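Local structure of ErfK/YbiS/YcfS/YnhG family protein (Xylanimonas cellulosilytica, 4LPQ) at residues Q9-R13 with G62-P66; V20-Q25 with K36-Y41; K54-R60 with D93-L97; V105-I109 with A188-L192; I109-G114 with H179-V184. The protein probably cross-links peptidoglycan as an L,D-transpeptidase, this chain holding a putative peptidoglycan-binding domain followed by the catalytic domain. All coordinates share one frame; numbering follows the deposited sequence. Where two conformers were deposited one is given.

Contact 1 (Q9-R13 with G62-P66); sequences QYPQR and GVVGP
Gly62 meets Gln12 through its carbonyl: Gly62 O takes a CA-H...O contact from Gln12 CA, at 3.6 Å. A water bridges the same oxygen to the backbone of Arg13; it accepts from Arg13 N and donates to Gly62 O. Val63 follows and lies beside Gln12, the two side chains pointing the same way. Its CG2 touches Gln12 CB at 4.0 Å, while Val63 CG1 reaches Tyr10 CB at 3.9 Å. With CG1 anti to the backbone N (chi1 178°), the two methyls are split between these two neighbours. Val64 gives the one direct hydrogen bond of the contact: Val64 N donates to Pro11 O over 2.8 Å, almost straight at 173°. The buried Val64 side chain packs on the Pro11 ring, with Pro11 CD 4.1 Å from Val64 CB. Val64 O lies 3.4 Å from Tyr10 CB. Gly65 then runs beside the tyrosine ring, and Pro66 CD packs against Tyr10 CE1 at 3.9 Å. Val64 and Pro11 also touch Leu23 of helix 18-30. Val64 is the centre of an inverse gamma turn, and Gly65 is the N-cap of helix 66-74. The N-terminal segment thus runs antiparallel to the loop leading into the last helix of the putative peptidoglycan-binding domain.

Contact 2 (V20-Q25 with K36-Y41); sequences VLALQQ and KADGDY
Residues 20-25 of helix 18-30 lie against loop 36-41, and the two backbones come closest at Leu21 and Gly39, whose CA atoms are 3.9 Å apart. Gly39 has positive phi (85°), and a side chain there would be jammed against the carbonyl O of Asp38. The loop holds an Asx turn, in which Asp38 OD1 accepts from Asp40 N, within the three-helix putative peptidoglycan-binding domain. Gln24 ties this turn to the helix through its side-chain amide. Its CG stands anti to the carbonyl carbon (chi1 -68°) and the chain beyond is extended, which carries the amide over the loop. Gln24 OE1 accepts from Gly39 N at 2.8 Å, the donor tilted somewhat from the carbonyl plane. Gln24 NE2 donates to Asp38 OD1 at 3.2 Å, and also to Thr45 OG1. A leucine in place of Gln24 would probably leave Gly39 N without its acceptor and the turn less firmly tied to the helix. Apolar contacts complete the interface. Val20 CG1 touches Tyr41 CB at 3.9 Å, and Leu23 CD2 leans obliquely on the Tyr41 ring. Leu21 CD1 packs on Ala37 CB at 3.8 Å. Gln24 NE2 meets Asp38 OD1 nearly end-on to its C-O bond; Asp40 N stands well above the carboxylate plane, on the opposite face.

Contact 3 (K54-R60 with D93-L97); sequences KAAGLYR and DKQIL
The C-terminal end of helix 43-56 meets the turn before strand 96-101, joining the putative peptidoglycan-binding domain to the catalytic domain. Lys54 lies along the turn with its chain extended beyond CG. Its CB packs on Ile96 CG2 at 3.7 Å. At its end, Lys54 NZ donates to Gln95 O at 3.0 Å, in the carbonyl plane and on a lone pair. Lys54 NZ also bonds Asn110 OD1 and a water that also lies by Gln95 OE1. An alanine here is likely to leave Gln95 O and Asn110 OD1 without their lysine partner and to uncover the guanidinium face of Arg60 where Lys54 CG lies. Lys94 answers from the other segment. Its extended chain runs past the helix end, and Lys94 NZ donates to Ala55 O at 2.8 Å, in the carbonyl plane. Ala55 CB touches Ile96 CD1 at 3.9 Å. Arg60 NH2 donates to Asp93 O at 3.1 Å, with that oxygen at the edge of the guanidinium, while Lys94 O and Lys54 CG lie over one face. Arg60 NH1 bonds Thr174 O, which helps fix the group's rotation. Gly57 ends the helix in a Schellman motif. Across from it, Gln95 and Ile96 face Asp91 in a G1 beta bulge that leads into strand 96-101.

Contact 4 (V105-I109 with A188-L192); sequences VVRII and AMNWL
Val106 O is held by the guanidinium of Arg107, which in the conformer described here packs on Trp191 across the contact: Arg107 NH1 donates to Val106 O at 3.0 Å in a fairly straight bond. The donor sits above the carbonyl plane, while Val106 O lies in the plane of the guanidinium. A bend at chi2 (-63°) folds the arginine back so that it can make this bond and cover the indole at once. Arg107 CG sits over the face of the six-membered ring of Trp191, 3.6 Å from its centroid, in a CH-pi contact. Trp191 CZ2 in turn lies over the centre of the guanidinium, whose plane is turned 31° from that of the ring. Val106 CG1 meets the ring at its edge, 3.9 Å from Trp191 CH2. Trp191 is also stacked with Trp196 and meets the ring of Phe33.

Ile109 fills the other end of the contact. Its CG2 touches Ala188 CB at 3.6 Å. Ile109 CD1 reaches Leu192 CD2 tip to tip at 4.1 Å, and comes obliquely to the indole. The helix and strand segments run nearly antiparallel, at 154°, with their axes 10.6 Å apart. Val106 and Arg107 both face Ala99, forming a classic beta bulge. Helix 186-196 thus packs on a bulged strand of the mixed sheet in the L,D-transpeptidase catalytic domain of the YkuD clan.

Contact 5 (I109-G114 with H179-V184); sequences INASSG and HGCVRV
The two segments run antiparallel, their end-to-end directions 176° apart, and join through a single beta bridge between Ser112 and Arg183. This is a hydrogen-bonded pair. Arg183 N donates to Ser112 O at 2.9 Å and nearly straight, at 176°. Ser112 N returns a bond to Arg183 O at 3.0 Å, on a lone pair in the carbonyl plane. Arg183 O also takes a CA-H...O contact from Ala111 CA. Further along, Ser113 CA makes another such contact with Cys181 O at 3.5 Å.

Apolar side chains pack at the Ile109-Val184 end. Val184 CG1 lies against Ile109 CG2 at 3.6 Å, the two side chains crossing at a slant. Its chi1 of -58° sets CG1 beside the backbone N, from where it also reaches Ala111 CB at 4.2 Å. Val182 CG1 approaches the same alanine methyl, at 4.0 Å.

Segment 179-184 carries Cys181, the predicted nucleophile of the YkuD-type catalytic domain, and its side chain is about 4 Å from that of the predicted proton donor/acceptor His167. The Cys181 side chain starts away from segment 109-114; the bridge lies two residues on, at Arg183. Glu150 OE2 accepts from Cys181 N, and Ser178 OG bonds Cys181 O. Ser112 OG bonds Tyr175 O, and Ser113 OG bonds Gln95 NE2. At the far end Gly114 CA comes within 3.7 Å of Gly180 N, and a side chain on Gly114 would crowd Gly180 CA.

Overall arrangement
From the N terminus, contact 1 brings residues 9-13 against 62-66 and closes a loop around most of the putative peptidoglycan-binding domain. Contact 2 nests within that loop, tying helix 18-30 to the loop before helix 43-56. It touches contact 1 where Tyr41 OH meets Gly62 O. Contact 3 opens at residues 54-60, before contact 1 has closed, so the two cross. It links the first domain to the catalytic domain. Contacts 4 and 5 follow in series after it. Contact 5 nests within contact 4, and both share Ile109 on strand 104-110. Contact 4 brings helix 186-196 to that strand, and contact 5 the short strand 182-184 just before the helix. Strands 96-101 and 104-110 are sheet neighbours, connecting contact 3 with both.

Contact 1 (Q9-R13 with G62-P66)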
# COMPACT_ATOMS: atom_id res chain seq x y z
N GLN A 9 -22.40 -8.32 12.51
CA GLN A 9 -21.60 -8.46 11.34
C GLN A 9 -20.26 -7.94 11.70
O GLN A 9 -20.12 -6.89 12.29
CB GLN A 9 -22.13 -7.60 10.20
CG GLN A 9 -21.12 -7.47 9.04
CD GLN A 9 -21.50 -6.52 7.95
OE1 GLN A 9 -21.21 -5.36 8.01
NE2 GLN A 9 -22.21 -7.03 6.96
N TYR A 10 -19.25 -8.64 11.29
CA TYR A 10 -17.95 -8.07 11.26
C TYR A 10 -17.67 -7.76 9.80
O TYR A 10 -17.68 -8.64 9.01
CB TYR A 10 -16.96 -9.05 11.86
CG TYR A 10 -17.32 -9.49 13.27
CD1 TYR A 10 -17.37 -8.59 14.30
CD2 TYR A 10 -17.66 -10.76 13.55
CE1 TYR A 10 -17.71 -8.98 15.58
CE2 TYR A 10 -18.01 -11.16 14.82
CZ TYR A 10 -18.00 -10.26 15.82
OH TYR A 10 -18.36 -10.65 17.07
N PRO A 11 -17.47 -6.50 9.45
CA PRO A 11 -17.21 -6.20 8.04
C PRO A 11 -16.03 -6.98 7.47
O PRO A 11 -14.99 -7.06 8.10
CB PRO A 11 -16.91 -4.72 8.04
CG PRO A 11 -17.72 -4.25 9.19
CD PRO A 11 -17.66 -5.33 10.23
N GLN A 12 -16.25 -7.63 6.32
CA GLN A 12 -15.25 -8.40 5.64
C GLN A 12 -15.58 -8.44 4.16
O GLN A 12 -16.66 -8.02 3.77
CB GLN A 12 -15.21 -9.82 6.22
CG GLN A 12 -16.52 -10.62 6.19
CD GLN A 12 -16.38 -11.91 6.91
OE1 GLN A 12 -16.68 -12.03 8.11
NE2 GLN A 12 -15.84 -12.87 6.23
N ARG A 13 -14.66 -8.98 3.35
CA ARG A 13 -14.90 -8.98 1.91
C ARG A 13 -16.24 -9.65 1.60
O ARG A 13 -16.51 -10.73 2.10
CB ARG A 13 -13.76 -9.74 1.23
CG ARG A 13 -13.87 -9.75 -0.29
CD ARG A 13 -13.55 -8.42 -0.92
NE ARG A 13 -13.71 -8.39 -2.37
CZ ARG A 13 -12.76 -8.70 -3.23
NH1 ARG A 13 -11.57 -8.97 -2.79
NH2 ARG A 13 -13.01 -8.69 -4.53
N GLY A 62 -8.44 -9.04 6.97
CA GLY A 62 -9.56 -8.38 6.35
C GLY A 62 -10.87 -8.40 7.10
O GLY A 62 -11.82 -7.85 6.59
N VAL A 63 -10.90 -8.98 8.29
CA VAL A 63 -12.15 -9.10 9.04
C VAL A 63 -12.10 -8.04 10.15
O VAL A 63 -11.17 -8.09 11.00
CB VAL A 63 -12.35 -10.47 9.58
CG1 VAL A 63 -13.63 -10.57 10.42
CG2 VAL A 63 -12.39 -11.52 8.49
N VAL A 64 -13.04 -7.13 10.16
CA VAL A 64 -13.05 -6.06 11.15
C VAL A 64 -13.80 -6.52 12.40
O VAL A 64 -15.00 -6.30 12.54
CB VAL A 64 -13.62 -4.75 10.55
CG1 VAL A 64 -13.60 -3.65 11.58
CG2 VAL A 64 -12.84 -4.38 9.30
N GLY A 65 -13.10 -7.29 13.20
CA GLY A 65 -13.63 -7.76 14.46
C GLY A 65 -13.35 -6.80 15.59
O GLY A 65 -12.97 -5.65 15.41
N PRO A 66 -13.53 -7.30 16.82
CA PRO A 66 -13.44 -6.40 17.99
C PRO A 66 -12.10 -5.63 18.09
O PRO A 66 -12.07 -4.41 18.37
CB PRO A 66 -13.62 -7.38 19.17
CG PRO A 66 -14.60 -8.40 18.62
CD PRO A 66 -14.14 -8.59 17.19
O HOH W 1 -12.13 -9.32 4.15

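Contact 2 (V20-Q25 with K36-Y41)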
# COMPACT_ATOMS: atom_id res chain seq x y z
N VAL A 20 -20.54 -1.40 6.80
CA VAL A 20 -19.50 -1.29 5.80
C VAL A 20 -19.31 0.18 5.41
O VAL A 20 -18.19 0.67 5.28
CB VAL A 20 -19.79 -2.13 4.58
CG1 VAL A 20 -18.78 -1.88 3.48
CG2 VAL A 20 -19.82 -3.58 4.95
N LEU A 21 -20.40 0.88 5.16
CA LEU A 21 -20.35 2.28 4.81
C LEU A 21 -19.55 3.11 5.86
O LEU A 21 -18.66 3.89 5.55
CB LEU A 21 -21.76 2.86 4.60
CG LEU A 21 -21.77 4.37 4.24
CD1 LEU A 21 -21.26 4.50 2.93
CD2 LEU A 21 -23.20 4.81 4.18
N ALA A 22 -19.88 2.84 7.14
CA ALA A 22 -19.20 3.50 8.24
C ALA A 22 -17.72 3.19 8.30
O ALA A 22 -16.91 4.11 8.48
CB ALA A 22 -19.89 3.13 9.55
N LEU A 23 -17.37 1.94 8.04
CA LEU A 23 -15.98 1.57 7.98
C LEU A 23 -15.26 2.29 6.85
O LEU A 23 -14.16 2.82 7.07
CB LEU A 23 -15.94 0.06 7.72
CG LEU A 23 -14.56 -0.48 7.31
CD1 LEU A 23 -13.54 -0.42 8.47
CD2 LEU A 23 -14.74 -1.97 6.85
N GLN A 24 -15.84 2.33 5.67
CA GLN A 24 -15.21 2.93 4.55
C GLN A 24 -14.99 4.42 4.84
O GLN A 24 -13.93 4.96 4.51
CB GLN A 24 -16.06 2.78 3.30
CG GLN A 24 -16.14 1.34 2.85
CD GLN A 24 -17.25 1.14 1.81
OE1 GLN A 24 -18.32 1.77 1.86
NE2 GLN A 24 -17.02 0.24 0.84
N GLN A 25 -16.00 5.09 5.41
CA GLN A 25 -15.84 6.48 5.71
C GLN A 25 -14.78 6.76 6.76
O GLN A 25 -14.03 7.74 6.69
CB GLN A 25 -17.17 7.12 6.06
CG GLN A 25 -17.09 8.61 6.01
CD GLN A 25 -16.74 9.21 4.67
OE1 GLN A 25 -17.39 8.99 3.63
NE2 GLN A 25 -15.67 9.99 4.70
N LYS A 36 -14.29 5.42 -2.43
CA LYS A 36 -15.76 5.38 -2.35
C LYS A 36 -16.22 4.78 -1.07
O LYS A 36 -15.71 3.76 -0.59
CB LYS A 36 -16.27 4.42 -3.42
CG LYS A 36 -16.23 4.89 -4.82
CD LYS A 36 -17.27 4.18 -5.67
CE LYS A 36 -17.02 2.68 -5.64
NZ LYS A 36 -17.54 2.14 -6.90
N ALA A 37 -17.15 5.46 -0.42
CA ALA A 37 -17.88 4.90 0.71
C ALA A 37 -19.28 4.61 0.21
O ALA A 37 -20.13 5.50 0.22
CB ALA A 37 -17.91 5.84 1.88
N ASP A 38 -19.49 3.42 -0.28
CA ASP A 38 -20.73 2.99 -0.89
C ASP A 38 -21.46 1.86 -0.20
O ASP A 38 -22.55 1.45 -0.63
CB ASP A 38 -20.53 2.61 -2.37
CG ASP A 38 -19.59 1.40 -2.58
OD1 ASP A 38 -19.08 0.85 -1.59
OD2 ASP A 38 -19.44 1.02 -3.77
N GLY A 39 -20.88 1.31 0.86
CA GLY A 39 -21.47 0.24 1.62
C GLY A 39 -21.23 -1.16 1.09
O GLY A 39 -21.75 -2.13 1.70
N ASP A 40 -20.40 -1.30 0.07
CA ASP A 40 -20.05 -2.63 -0.44
C ASP A 40 -18.56 -2.91 -0.25
O ASP A 40 -17.73 -2.19 -0.76
CB ASP A 40 -20.35 -2.71 -1.92
CG ASP A 40 -21.83 -2.65 -2.21
OD1 ASP A 40 -22.70 -3.01 -1.40
OD2 ASP A 40 -22.22 -2.28 -3.37
N TYR A 41 -18.24 -3.94 0.52
CA TYR A 41 -16.85 -4.28 0.80
C TYR A 41 -16.30 -5.16 -0.32
O TYR A 41 -16.41 -6.39 -0.30
CB TYR A 41 -16.75 -4.90 2.15
CG TYR A 41 -15.39 -5.15 2.74
CD1 TYR A 41 -14.30 -5.46 1.97
CD2 TYR A 41 -15.20 -5.09 4.12
CE1 TYR A 41 -13.09 -5.84 2.54
CE2 TYR A 41 -14.02 -5.45 4.73
CZ TYR A 41 -12.96 -5.81 3.93
OH TYR A 41 -11.74 -6.18 4.48

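Contact 3 (K54-R60 with D93-L97)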
# COMPACT_ATOMS: atom_id res chain seq x y z
N LYS A 54 -2.37 -3.76 8.78
CA LYS A 54 -0.91 -3.65 8.76
C LYS A 54 -0.36 -2.50 9.60
O LYS A 54 0.54 -2.68 10.40
CB LYS A 54 -0.45 -3.47 7.31
CG LYS A 54 -0.57 -4.73 6.44
CD LYS A 54 -0.31 -4.45 4.99
CE LYS A 54 -0.04 -5.67 4.17
NZ LYS A 54 0.42 -5.26 2.79
N ALA A 55 -0.92 -1.32 9.41
CA ALA A 55 -0.42 -0.16 10.08
C ALA A 55 -0.51 -0.35 11.61
O ALA A 55 0.37 -0.01 12.37
CB ALA A 55 -1.18 1.05 9.64
N ALA A 56 -1.67 -0.86 12.06
CA ALA A 56 -2.00 -1.01 13.46
C ALA A 56 -1.32 -2.24 14.08
O ALA A 56 -1.50 -2.46 15.29
CB ALA A 56 -3.51 -1.03 13.65
N GLY A 57 -0.65 -3.06 13.31
CA GLY A 57 -0.00 -4.24 13.83
C GLY A 57 -0.91 -5.43 14.12
O GLY A 57 -0.56 -6.25 14.98
N LEU A 58 -2.06 -5.47 13.44
CA LEU A 58 -3.07 -6.48 13.69
C LEU A 58 -2.99 -7.59 12.69
O LEU A 58 -2.43 -7.45 11.60
CB LEU A 58 -4.44 -5.81 13.58
CG LEU A 58 -4.60 -4.63 14.51
CD1 LEU A 58 -5.90 -4.04 14.29
CD2 LEU A 58 -4.36 -5.04 15.98
N TYR A 59 -3.56 -8.73 13.05
CA TYR A 59 -3.59 -9.88 12.15
C TYR A 59 -4.29 -9.48 10.85
O TYR A 59 -5.36 -8.87 10.86
CB TYR A 59 -4.35 -11.03 12.85
CG TYR A 59 -4.27 -12.37 12.17
CD1 TYR A 59 -3.13 -13.13 12.20
CD2 TYR A 59 -5.37 -12.88 11.55
CE1 TYR A 59 -3.12 -14.37 11.59
CE2 TYR A 59 -5.37 -14.11 10.99
CZ TYR A 59 -4.26 -14.87 11.00
OH TYR A 59 -4.28 -16.12 10.42
N ARG A 60 -3.64 -9.78 9.73
CA ARG A 60 -4.04 -9.22 8.44
C ARG A 60 -5.05 -10.11 7.77
O ARG A 60 -4.83 -10.67 6.71
CB ARG A 60 -2.83 -9.02 7.58
CG ARG A 60 -1.71 -8.15 8.20
CD ARG A 60 -0.41 -8.27 7.43
NE ARG A 60 0.62 -7.54 8.14
CZ ARG A 60 1.92 -7.47 7.74
NH1 ARG A 60 2.27 -7.94 6.56
NH2 ARG A 60 2.81 -6.83 8.47
N ASP A 93 8.44 -3.75 7.21
CA ASP A 93 7.88 -4.65 8.19
C ASP A 93 6.36 -4.66 8.15
O ASP A 93 5.70 -5.72 8.23
CB ASP A 93 8.34 -4.30 9.60
CG ASP A 93 9.82 -4.63 9.83
OD1 ASP A 93 10.53 -5.19 8.96
OD2 ASP A 93 10.26 -4.23 10.93
N LYS A 94 5.76 -3.50 8.04
CA LYS A 94 4.31 -3.36 7.99
C LYS A 94 3.72 -3.52 6.60
O LYS A 94 2.51 -3.74 6.44
CB LYS A 94 3.84 -2.04 8.61
CG LYS A 94 4.15 -1.96 10.09
CD LYS A 94 3.57 -0.71 10.73
CE LYS A 94 3.68 -0.74 12.26
NZ LYS A 94 3.05 0.45 12.90
N GLN A 95 4.55 -3.46 5.56
CA GLN A 95 4.11 -3.60 4.19
C GLN A 95 3.07 -2.52 3.81
O GLN A 95 2.01 -2.80 3.21
CB GLN A 95 3.60 -5.01 3.92
CG GLN A 95 4.70 -6.10 4.00
CD GLN A 95 5.54 -6.10 2.75
OE1 GLN A 95 5.07 -6.46 1.67
NE2 GLN A 95 6.74 -5.53 2.89
N ILE A 96 3.41 -1.23 4.11
CA ILE A 96 2.61 -0.09 3.75
C ILE A 96 3.52 0.98 3.15
O ILE A 96 4.71 1.09 3.50
CB ILE A 96 1.80 0.45 4.96
CG1 ILE A 96 2.68 0.88 6.10
CG2 ILE A 96 0.75 -0.55 5.40
CD1 ILE A 96 1.98 1.32 7.36
N LEU A 97 2.87 1.78 2.31
CA LEU A 97 3.47 2.97 1.73
C LEU A 97 2.77 4.17 2.31
O LEU A 97 1.54 4.25 2.35
CB LEU A 97 3.36 2.89 0.19
CG LEU A 97 3.96 4.07 -0.57
CD1 LEU A 97 4.37 3.60 -1.95
CD2 LEU A 97 2.92 5.18 -0.72
O HOH W 2 2.33 -7.34 2.14

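Contact 4 (V105-I109 with A188-L192)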
# COMPACT_ATOMS: atom_id res chain seq x y z
N VAL A 105 1.34 12.29 7.65
CA VAL A 105 0.90 11.28 6.69
C VAL A 105 -0.32 11.82 5.98
O VAL A 105 -1.38 12.12 6.63
CB VAL A 105 0.58 9.96 7.42
CG1 VAL A 105 0.01 8.95 6.49
CG2 VAL A 105 1.84 9.46 8.07
N VAL A 106 -0.27 11.83 4.67
CA VAL A 106 -1.38 12.22 3.83
C VAL A 106 -2.25 11.01 3.45
O VAL A 106 -3.49 11.06 3.53
CB VAL A 106 -0.90 13.00 2.57
CG1 VAL A 106 -2.05 13.37 1.64
CG2 VAL A 106 -0.12 14.22 2.99
N ARG A 107 -1.57 9.91 3.09
CA ARG A 107 -2.27 8.66 2.81
C ARG A 107 -1.42 7.50 3.23
O ARG A 107 -0.18 7.51 3.18
CB ARG A 107 -2.64 8.39 1.31
CG ARG A 107 -3.69 9.21 0.65
CD ARG A 107 -5.10 9.10 1.22
NE ARG A 107 -5.98 9.91 0.39
CZ ARG A 107 -6.11 11.23 0.53
NH1 ARG A 107 -5.44 11.91 1.44
NH2 ARG A 107 -6.86 11.94 -0.29
N ILE A 108 -2.13 6.44 3.65
CA ILE A 108 -1.55 5.14 3.90
C ILE A 108 -2.08 4.21 2.80
O ILE A 108 -3.31 4.11 2.66
CB ILE A 108 -1.93 4.57 5.29
CG1 ILE A 108 -1.63 5.53 6.43
CG2 ILE A 108 -1.19 3.22 5.47
CD1 ILE A 108 -2.75 6.44 6.79
N ILE A 109 -1.17 3.49 2.13
CA ILE A 109 -1.51 2.69 0.97
C ILE A 109 -1.02 1.26 1.22
O ILE A 109 0.17 1.09 1.59
CB ILE A 109 -0.92 3.34 -0.30
CG1 ILE A 109 -1.67 4.61 -0.64
CG2 ILE A 109 -0.95 2.40 -1.48
CD1 ILE A 109 -0.92 5.56 -1.54
N ALA A 188 -4.30 3.50 -6.36
CA ALA A 188 -3.36 4.20 -5.48
C ALA A 188 -2.24 4.82 -6.34
O ALA A 188 -1.84 5.95 -6.08
CB ALA A 188 -2.79 3.28 -4.39
N MSE A 189 -1.76 4.11 -7.32
CA MSE A 189 -0.66 4.61 -8.16
C MSE A 189 -1.18 5.86 -8.92
O MSE A 189 -0.44 6.84 -9.01
CB MSE A 189 -0.18 3.52 -9.12
CG MSE A 189 1.20 3.87 -9.63
SE MSE A 189 2.54 3.64 -8.17
CE MSE A 189 3.85 4.92 -8.75
N ASN A 190 -2.40 5.83 -9.43
CA ASN A 190 -2.95 6.94 -10.14
C ASN A 190 -3.07 8.15 -9.24
O ASN A 190 -2.76 9.28 -9.66
CB ASN A 190 -4.31 6.59 -10.78
CG ASN A 190 -4.21 5.54 -11.88
OD1 ASN A 190 -3.18 5.37 -12.52
ND2 ASN A 190 -5.33 4.87 -12.10
N TRP A 191 -3.47 7.91 -8.00
CA TRP A 191 -3.56 8.96 -7.02
C TRP A 191 -2.19 9.60 -6.76
O TRP A 191 -2.05 10.86 -6.77
CB TRP A 191 -4.23 8.52 -5.74
CG TRP A 191 -4.35 9.57 -4.70
CD1 TRP A 191 -5.34 10.52 -4.64
CD2 TRP A 191 -3.40 9.90 -3.67
NE1 TRP A 191 -5.06 11.40 -3.59
CE2 TRP A 191 -3.88 11.04 -2.99
CE3 TRP A 191 -2.20 9.32 -3.23
CZ2 TRP A 191 -3.18 11.63 -1.94
CZ3 TRP A 191 -1.51 9.89 -2.19
CH2 TRP A 191 -2.00 11.04 -1.51
N LEU A 192 -1.16 8.80 -6.55
CA LEU A 192 0.20 9.27 -6.36
C LEU A 192 0.63 10.12 -7.54
O LEU A 192 1.20 11.20 -7.32
CB LEU A 192 1.14 8.09 -6.19
CG LEU A 192 1.03 7.35 -4.86
CD1 LEU A 192 1.82 6.04 -4.91
CD2 LEU A 192 1.45 8.19 -3.69

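Contact 5 (I109-G114 with H179-V184)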
# COMPACT_ATOMS: atom_id res chain seq x y z
N ILE A 109 -1.17 3.49 2.13
CA ILE A 109 -1.51 2.69 0.97
C ILE A 109 -1.02 1.26 1.22
O ILE A 109 0.17 1.09 1.59
CB ILE A 109 -0.92 3.34 -0.30
CG1 ILE A 109 -1.67 4.61 -0.64
CG2 ILE A 109 -0.95 2.40 -1.48
CD1 ILE A 109 -0.92 5.56 -1.54
N ASN A 110 -1.90 0.26 0.97
CA ASN A 110 -1.43 -1.11 1.07
C ASN A 110 -0.36 -1.38 0.00
O ASN A 110 -0.49 -1.03 -1.15
CB ASN A 110 -2.62 -2.03 0.84
CG ASN A 110 -2.28 -3.49 1.04
OD1 ASN A 110 -1.77 -3.85 2.09
ND2 ASN A 110 -2.55 -4.30 0.01
N ALA A 111 0.74 -2.06 0.44
CA ALA A 111 1.88 -2.34 -0.42
C ALA A 111 2.33 -3.79 -0.28
O ALA A 111 2.02 -4.46 0.71
CB ALA A 111 3.05 -1.35 -0.12
N SER A 112 3.12 -4.28 -1.26
CA SER A 112 3.77 -5.54 -1.14
C SER A 112 5.07 -5.46 -1.83
O SER A 112 5.19 -5.07 -2.98
CB SER A 112 2.87 -6.64 -1.74
OG SER A 112 3.45 -7.93 -1.60
N SER A 113 6.15 -5.85 -1.10
CA SER A 113 7.52 -5.78 -1.54
C SER A 113 8.18 -7.14 -1.72
O SER A 113 7.47 -8.13 -1.82
CB SER A 113 8.31 -4.83 -0.65
OG SER A 113 8.45 -5.39 0.65
N GLY A 114 9.50 -7.20 -1.81
CA GLY A 114 10.15 -8.43 -2.18
C GLY A 114 10.01 -9.57 -1.19
O GLY A 114 10.11 -9.34 -0.00
N HIS A 179 9.39 -9.58 -6.64
CA HIS A 179 10.85 -9.82 -6.83
C HIS A 179 11.71 -8.68 -6.35
O HIS A 179 12.92 -8.69 -6.54
CB HIS A 179 11.19 -10.08 -8.28
CG HIS A 179 10.80 -11.41 -8.74
ND1 HIS A 179 10.99 -11.80 -10.04
CD2 HIS A 179 10.38 -12.51 -8.09
CE1 HIS A 179 10.65 -13.07 -10.19
NE2 HIS A 179 10.34 -13.54 -9.00
N GLY A 180 11.08 -7.70 -5.68
CA GLY A 180 11.80 -6.61 -5.15
C GLY A 180 11.14 -5.26 -5.33
O GLY A 180 11.40 -4.32 -4.53
N CYS A 181 10.36 -5.04 -6.42
CA CYS A 181 9.68 -3.77 -6.52
C CYS A 181 8.57 -3.67 -5.46
O CYS A 181 8.19 -4.67 -4.82
CB CYS A 181 9.10 -3.65 -7.86
SG CYS A 181 10.38 -3.38 -9.15
N VAL A 182 8.07 -2.45 -5.29
CA VAL A 182 7.00 -2.21 -4.34
C VAL A 182 5.71 -2.02 -5.05
O VAL A 182 5.54 -1.02 -5.77
CB VAL A 182 7.34 -1.00 -3.45
CG1 VAL A 182 6.23 -0.73 -2.47
CG2 VAL A 182 8.70 -1.24 -2.73
N ARG A 183 4.76 -2.91 -4.89
CA ARG A 183 3.48 -2.91 -5.54
C ARG A 183 2.43 -2.16 -4.68
O ARG A 183 2.41 -2.35 -3.47
CB ARG A 183 2.92 -4.37 -5.66
CG ARG A 183 3.78 -5.26 -6.43
CD ARG A 183 3.09 -6.61 -6.30
NE ARG A 183 3.84 -7.48 -7.06
CZ ARG A 183 3.58 -8.74 -7.18
NH1 ARG A 183 2.46 -9.25 -6.63
NH2 ARG A 183 4.45 -9.42 -7.84
N VAL A 184 1.57 -1.45 -5.36
CA VAL A 184 0.36 -0.83 -4.81
C VAL A 184 -0.77 -1.02 -5.82
O VAL A 184 -0.52 -1.44 -6.94
CB VAL A 184 0.54 0.66 -4.45
CG1 VAL A 184 1.69 0.83 -3.43
CG2 VAL A 184 0.78 1.48 -5.70